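Local coordinates for protein aggregative adherence fimbrial subunit AggA (Escherichia coli O104:H4 str. C227-11, PDB 4PH8) that serves as the major subunit of aggregative adherence fimbriae type I, assembled by donor-strand complementation, and probably mediates bacterial adhesion through host ligands such as fibronectin, at residues A[84-89]-A[95-100]; A[39-42]-A[46-49]. All blocks are in the same frame, centred on the assembly; numbering follows the deposited sequence.

Contact 1 of 2, residues A[84-89]-A[95-100]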
ATOM      1  N   GLY A  84      -0.006   7.743 -11.720  1.00 12.96           N
ATOM      2  CA  GLY A  84      -0.896   8.643 -12.408  1.00 13.79           C
ATOM      3  C   GLY A  84      -2.242   8.083 -12.790  1.00 13.27           C
ATOM      4  O   GLY A  84      -3.162   8.859 -13.100  1.00 16.16           O
ATOM      5  N   GLY A  85      -2.372   6.756 -12.793  1.00 12.58           N
ATOM      6  CA  GLY A  85      -3.641   6.127 -13.121  1.00 14.43           C
ATOM      7  C   GLY A  85      -4.519   5.754 -11.943  1.00 14.43           C
ATOM      8  O   GLY A  85      -5.620   5.246 -12.123  1.00 16.80           O
ATOM      9  N   ALA A  86      -4.018   5.991 -10.740  1.00 13.25           N
ATOM     10  CA  ALA A  86      -4.722   5.639  -9.502  1.00 12.66           C
ATOM     11  C   ALA A  86      -5.446   6.868  -8.981  1.00 11.42           C
ATOM     12  O   ALA A  86      -5.273   7.971  -9.499  1.00 13.65           O
ATOM     13  CB  ALA A  86      -3.729   5.136  -8.469  1.00 13.10           C
ATOM     14  N   ASP A  87      -6.273   6.674  -7.971  1.00 12.60           N
ATOM     15  CA  ASP A  87      -6.987   7.772  -7.323  1.00 14.85           C
ATOM     16  C   ASP A  87      -7.063   7.532  -5.831  1.00 13.01           C
ATOM     17  O   ASP A  87      -7.006   6.396  -5.376  1.00 13.11           O
ATOM     18  CB  ASP A  87      -8.419   7.860  -7.867  1.00 18.07           C
ATOM     19  CG  ASP A  87      -8.495   8.528  -9.194  1.00 21.37           C
ATOM     20  OD1 ASP A  87      -8.497   9.768  -9.229  1.00 31.09           O
ATOM     21  OD2 ASP A  87      -8.607   7.816 -10.206  1.00 27.03           O
ATOM     22  N   PHE A  88      -7.232   8.613  -5.089  1.00 15.57           N
ATOM     23  CA  PHE A  88      -7.567   8.570  -3.675  1.00 16.98           C
ATOM     24  C   PHE A  88      -9.079   8.627  -3.529  1.00 17.28           C
ATOM     25  O   PHE A  88      -9.750   9.285  -4.315  1.00 20.49           O
ATOM     26  CB  PHE A  88      -6.985   9.785  -2.966  1.00 18.28           C
ATOM     27  CG  PHE A  88      -5.496   9.839  -2.982  1.00 16.72           C
ATOM     28  CD1 PHE A  88      -4.756   8.989  -2.179  1.00 15.77           C
ATOM     29  CD2 PHE A  88      -4.832  10.725  -3.806  1.00 15.65           C
ATOM     30  CE1 PHE A  88      -3.384   9.037  -2.188  1.00 16.92           C
ATOM     31  CE2 PHE A  88      -3.449  10.776  -3.823  1.00 15.98           C
ATOM     32  CZ  PHE A  88      -2.728   9.938  -3.007  1.00 16.31           C
ATOM     33  N   VAL A  89      -9.584   7.935  -2.519  1.00 15.01           N
ATOM     34  CA  VAL A  89     -10.997   7.965  -2.162  1.00 20.82           C
ATOM     35  C   VAL A  89     -11.460   9.404  -1.912  1.00 23.69           C
ATOM     36  O   VAL A  89     -10.760  10.207  -1.269  1.00 24.05           O
ATOM     37  CB  VAL A  89     -11.251   7.080  -0.924  1.00 22.62           C
ATOM     38  CG1 VAL A  89     -12.634   7.343  -0.334  1.00 27.64           C
ATOM     39  CG2 VAL A  89     -11.122   5.616  -1.291  1.00 22.88           C
ATOM     40  N   ALA A  95      -6.938   8.855   2.310  1.00 20.01           N
ATOM     41  CA  ALA A  95      -5.723   8.365   1.637  1.00 18.55           C
ATOM     42  C   ALA A  95      -5.856   6.948   1.080  1.00 18.46           C
ATOM     43  O   ALA A  95      -4.915   6.451   0.470  1.00 15.22           O
ATOM     44  CB  ALA A  95      -4.524   8.440   2.566  1.00 20.75           C
ATOM     45  N   LYS A  96      -6.993   6.287   1.281  1.00 18.17           N
ATOM     46  CA  LYS A  96      -7.203   4.973   0.662  1.00 17.58           C
ATOM     47  C   LYS A  96      -7.111   5.121  -0.862  1.00 14.73           C
ATOM     48  O   LYS A  96      -7.607   6.082  -1.435  1.00 15.47           O
ATOM     49  CB  LYS A  96      -8.534   4.367   1.097  1.00 19.15           C
ATOM     50  CG  LYS A  96      -8.876   3.040   0.452  1.00 19.39           C
ATOM     51  CD  LYS A  96     -10.116   2.418   1.079  1.00 22.10           C
ATOM     52  CE  LYS A  96      -9.829   1.816   2.436  1.00 22.56           C
ATOM     53  NZ  LYS A  96     -11.099   1.374   3.082  1.00 27.93           N
ATOM     54  N   ILE A  97      -6.436   4.175  -1.507  1.00 13.82           N
ATOM     55  CA  ILE A  97      -6.134   4.274  -2.929  1.00 12.58           C
ATOM     56  C   ILE A  97      -6.838   3.179  -3.694  1.00 12.70           C
ATOM     57  O   ILE A  97      -6.870   2.047  -3.231  1.00 14.32           O
ATOM     58  CB  ILE A  97      -4.622   4.064  -3.138  1.00 11.93           C
ATOM     59  CG1 ILE A  97      -3.832   5.004  -2.222  1.00 12.82           C
ATOM     60  CG2 ILE A  97      -4.252   4.229  -4.608  1.00 11.08           C
ATOM     61  CD1 ILE A  97      -2.444   4.478  -1.886  1.00 13.60           C
ATOM     62  N   TYR A  98      -7.358   3.501  -4.875  1.00 11.94           N
ATOM     63  CA  TYR A  98      -7.864   2.482  -5.772  1.00 13.88           C
ATOM     64  C   TYR A  98      -7.394   2.736  -7.182  1.00 12.47           C
ATOM     65  O   TYR A  98      -6.933   3.834  -7.527  1.00 13.89           O
ATOM     66  CB  TYR A  98      -9.401   2.425  -5.743  1.00 16.12           C
ATOM     67  CG  TYR A  98     -10.065   3.698  -6.198  1.00 17.25           C
ATOM     68  CD1 TYR A  98     -10.331   4.717  -5.295  1.00 17.05           C
ATOM     69  CD2 TYR A  98     -10.419   3.885  -7.525  1.00 18.97           C
ATOM     70  CE1 TYR A  98     -10.925   5.896  -5.701  1.00 19.80           C
ATOM     71  CE2 TYR A  98     -11.003   5.068  -7.947  1.00 20.75           C
ATOM     72  CZ  TYR A  98     -11.262   6.059  -7.031  1.00 22.36           C
ATOM     73  OH  TYR A  98     -11.853   7.230  -7.450  1.00 31.33           O
ATOM     74  N   LYS A  99      -7.517   1.704  -7.998  1.00 11.10           N
ATOM     75  CA  LYS A  99      -7.226   1.813  -9.420  1.00 12.40           C
ATOM     76  C   LYS A  99      -7.954   0.741 -10.186  1.00 13.04           C
ATOM     77  O   LYS A  99      -7.845  -0.426  -9.845  1.00 13.36           O
ATOM     78  CB  LYS A  99      -5.744   1.676  -9.662  1.00 11.52           C
ATOM     79  CG  LYS A  99      -5.336   1.870 -11.114  1.00 13.75           C
ATOM     80  CD  LYS A  99      -3.811   1.887 -11.222  1.00 12.08           C
ATOM     81  CE  LYS A  99      -3.333   2.074 -12.651  1.00 11.87           C
ATOM     82  NZ  LYS A  99      -1.862   2.283 -12.737  1.00 12.13           N
ATOM     83  N   LYS A 100      -8.679   1.150 -11.226  1.00 15.10           N
ATOM     84  CA  LYS A 100      -9.267   0.227 -12.173  1.00 17.03           C
ATOM     85  C   LYS A 100      -8.157  -0.167 -13.147  1.00 16.23           C
ATOM     86  O   LYS A 100      -7.670   0.650 -13.919  1.00 17.76           O
ATOM     87  CB  LYS A 100     -10.459   0.894 -12.887  1.00 21.21           C
ATOM     88  CG  LYS A 100     -10.936   0.216 -14.161  1.00 28.54           C
ATOM     89  CD  LYS A 100     -11.493  -1.175 -13.917  1.00 35.86           C
ATOM     90  CE  LYS A 100     -12.618  -1.492 -14.897  1.00 42.23           C
ATOM     91  NZ  LYS A 100     -13.962  -1.163 -14.351  1.00 48.97           N
TER
HETATM   92  O   HOH W   1     -11.184   7.684 -10.842  1.00 44.22           O
HETATM   93  O   HOH W   2     -11.805  10.267  -5.947  1.00 33.50           O
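Ala95 meets Phe88 where 95-100 begins: its carbonyl O lies in the plane of the Phe88 ring, at the edge, 3.7 Å from CD1. The two segments are the arms of an antiparallel beta hairpin on the immunoglobulin-like sandwich of the pilin, with 97-100 as the inner arm, bonded on its other side to strand 52-68. The carbonyl O of Lys96 takes the first hydrogen bond, from Val89 N at 2.9 Å, and Val89 CG2 rests 3.7 Å from Lys96 CB, the two side chains running side by side; beyond, Lys96 turns away to a cation-pi contact with Trp56. Ile97 faces Phe88 in a non-hydrogen-bonded pair. Its CG1 comes to 4.1 Å from Phe88 CE1, while CG2 reaches Ala86 CB, and on this face Ile82 touches both Phe88 and Ile97.

Tyr98 pairs with Asp87 through two backbone bonds, Asp87 N to Tyr98 O and Tyr98 N to Asp87 O, both nearly straight. With chi1 at 62°, CG sits between the backbone N and carbonyl carbon, and the ring swings across the outer strand, covering Asp87 CB in a CH-pi contact 3.9 Å from the ring centroid. The carboxylate is inclined by 25° to the ring. One water donates to Asp87 OD2 and another to Phe88 O at 2.8 Å; each also touches Tyr98 OH, weakly. Lys99, extended from CG onward, runs alongside Gly85, CG 3.5 Å from Gly85 O, and carries NZ to Asp83 OD1, Asn105 OD1 and Phe107 O.

Phe88, Ile97 and Ala86 thus join apolar neighbours, whereas Tyr98 and Asp87 combine ring packing with water. Lys99 starts beside Ala86, and the Asp83 salt bridge, with the Asn105 and Phe107 oxygens, would compensate its charge.

Contact 2 of 2, residues A[39-42]-A[46-49]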
ATOM      1  N   LYS A  39       3.057  -2.333  -4.498  1.00 10.29           N
ATOM      2  CA  LYS A  39       2.516  -2.537  -5.825  1.00 11.30           C
ATOM      3  C   LYS A  39       1.464  -3.627  -5.719  1.00 10.23           C
ATOM      4  O   LYS A  39       1.674  -4.629  -5.042  1.00 11.08           O
ATOM      5  CB  LYS A  39       3.672  -2.937  -6.772  1.00 14.72           C
ATOM      6  CG  LYS A  39       3.314  -3.656  -8.049  1.00 18.88           C
ATOM      7  CD  LYS A  39       4.530  -3.900  -8.939  1.00 19.95           C
ATOM      8  CE  LYS A  39       5.543  -4.924  -8.423  1.00 19.56           C
ATOM      9  NZ  LYS A  39       5.024  -6.243  -8.032  1.00 23.78           N
ATOM     10  N   VAL A  40       0.324  -3.417  -6.372  1.00 10.50           N
ATOM     11  CA  VAL A  40      -0.793  -4.360  -6.312  1.00 10.76           C
ATOM     12  C   VAL A  40      -1.265  -4.685  -7.729  1.00 10.32           C
ATOM     13  O   VAL A  40      -1.376  -3.812  -8.584  1.00  9.90           O
ATOM     14  CB  VAL A  40      -1.988  -3.810  -5.469  1.00 12.44           C
ATOM     15  CG1 VAL A  40      -3.026  -4.902  -5.269  1.00 13.72           C
ATOM     16  CG2 VAL A  40      -1.500  -3.288  -4.132  1.00 14.12           C
ATOM     17  N   THR A  41      -1.540  -5.956  -7.975  1.00 11.00           N
ATOM     18  CA  THR A  41      -2.078  -6.366  -9.260  1.00 11.19           C
ATOM     19  C   THR A  41      -2.995  -7.551  -9.025  1.00 11.58           C
ATOM     20  O   THR A  41      -3.221  -7.973  -7.882  1.00 11.52           O
ATOM     21  CB  THR A  41      -0.950  -6.681 -10.276  1.00 11.62           C
ATOM     22  OG1 THR A  41      -1.493  -6.789 -11.610  1.00 11.30           O
ATOM     23  CG2 THR A  41      -0.194  -7.938  -9.894  1.00 13.15           C
ATOM     24  N   THR A  42      -3.549  -8.063 -10.113  1.00 10.57           N
ATOM     25  CA  THR A  42      -4.346  -9.266 -10.057  1.00 11.42           C
ATOM     26  C   THR A  42      -4.141 -10.025 -11.381  1.00 12.97           C
ATOM     27  O   THR A  42      -3.300  -9.636 -12.189  1.00 14.25           O
ATOM     28  CB  THR A  42      -5.833  -8.922  -9.767  1.00 11.12           C
ATOM     29  OG1 THR A  42      -6.590 -10.127  -9.635  1.00 12.58           O
ATOM     30  CG2 THR A  42      -6.413  -8.088 -10.895  1.00 11.82           C
ATOM     31  N   CYS A  46      -8.848 -11.355 -14.487  1.00 15.26           N
ATOM     32  CA  CYS A  46      -9.528 -10.373 -13.649  1.00 14.11           C
ATOM     33  C   CYS A  46      -9.396  -8.943 -14.172  1.00 14.55           C
ATOM     34  O   CYS A  46     -10.326  -8.141 -14.022  1.00 15.04           O
ATOM     35  CB  CYS A  46      -9.049 -10.466 -12.212  1.00 15.15           C
ATOM     36  SG  CYS A  46      -9.708 -11.939 -11.446  1.00 18.42           S
ATOM     37  N   ILE A  47      -8.269  -8.643 -14.808  1.00 14.96           N
ATOM     38  CA  ILE A  47      -8.087  -7.337 -15.434  1.00 15.39           C
ATOM     39  C   ILE A  47      -9.044  -7.194 -16.622  1.00 16.65           C
ATOM     40  O   ILE A  47      -9.681  -6.160 -16.799  1.00 19.07           O
ATOM     41  CB  ILE A  47      -6.611  -7.102 -15.828  1.00 14.94           C
ATOM     42  CG1 ILE A  47      -5.785  -6.987 -14.548  1.00 14.08           C
ATOM     43  CG2 ILE A  47      -6.468  -5.831 -16.630  1.00 15.39           C
ATOM     44  CD1 ILE A  47      -4.295  -7.012 -14.755  1.00 14.86           C
ATOM     45  N   LYS A  48      -9.173  -8.248 -17.405  1.00 15.85           N
ATOM     46  CA  LYS A  48     -10.095  -8.228 -18.529  1.00 18.13           C
ATOM     47  C   LYS A  48     -11.526  -8.040 -18.045  1.00 18.67           C
ATOM     48  O   LYS A  48     -12.341  -7.432 -18.722  1.00 20.55           O
ATOM     49  CB  LYS A  48      -9.996  -9.518 -19.321  1.00 22.36           C
ATOM     50  CG  LYS A  48      -8.707  -9.677 -20.101  1.00 24.97           C
ATOM     51  CD  LYS A  48      -8.892 -10.802 -21.095  1.00 30.81           C
ATOM     52  CE  LYS A  48      -7.637 -11.595 -21.347  1.00 32.68           C
ATOM     53  NZ  LYS A  48      -8.012 -12.873 -22.019  1.00 33.96           N
ATOM     54  N   ALA A  49     -11.811  -8.569 -16.859  1.00 18.68           N
ATOM     55  CA  ALA A  49     -13.153  -8.514 -16.288  1.00 20.88           C
ATOM     56  C   ALA A  49     -13.506  -7.171 -15.649  1.00 22.39           C
ATOM     57  O   ALA A  49     -14.682  -6.916 -15.367  1.00 32.95           O
ATOM     58  CB  ALA A  49     -13.320  -9.632 -15.269  1.00 23.97           C
TER
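This is a small, buried van der Waals contact between the end of a strand and the short helix that follows it, at one end of the immunoglobulin-like pilin sandwich. Segment 39-42 finishes strand 34-41, which runs between strands 17-20 and 108-114. Segment 46-49 belongs to helix 44-49; three residues link the two, and no hydrogen bond crosses.

Thr42 carries most of the contact. Its side chain leaves the backbone in the direction of the helix, and both branches meet Cys46 CB, OG1 at 3.6 Å and CG2 at 3.8 Å. The methyl also reaches the next helical residue, lying 3.9 Å from Ile47 CG1. The side chains of Thr42 and Ile47 run antiparallel alongside each other, and Ile47 CD1 comes to 3.8 Å from Thr42 O. With OG1 anti to the backbone N (chi1 -176°), the hydroxyl can sit beside Cys46 while its hydrogen bond is made with Pro15 O, next to Cys14 in the chain. The buried oxygen therefore has a polar partner although its neighbours across this contact are sulfur and carbon.

Cys46 is the covalent element, its SG joined to Cys14 SG in the disulfide that ties the N-terminal segment to the helix. Ser43 OG accepts a hydrogen bond from Cys46 N near the start of the same helix. Thr42 also packs on Cys14, so the threonine touches both halves of the disulfide. Thr41 adds a slight touch: its OG1, hydrogen-bonded to Lys106 O, stands 4.2 Å from Ile47 CD1.

How the contacts relate
Both contacts reach the same curled sheet, yet they touch nowhere: their centres lie 14 Å apart and their nearest atoms about 6 Å. Contact 2 is the smaller and more buried, burying 148 Å² against 512 Å² in contact 1, whose outer arm is partly solvent-exposed. Strand 108-114 is common ground, pairing with the strand of contact 2 and receiving Ile97 from contact 1; Lys99 and Thr41 are further related through bonds to the adjacent carbonyls of Phe107 and Lys106. Contact 1 relies on regular backbone pairing between neighbouring strands. In contact 2, strand meets helix through side-chain packing, with one half of a disulfide, Cys46, inside the contact and joined to Cys14.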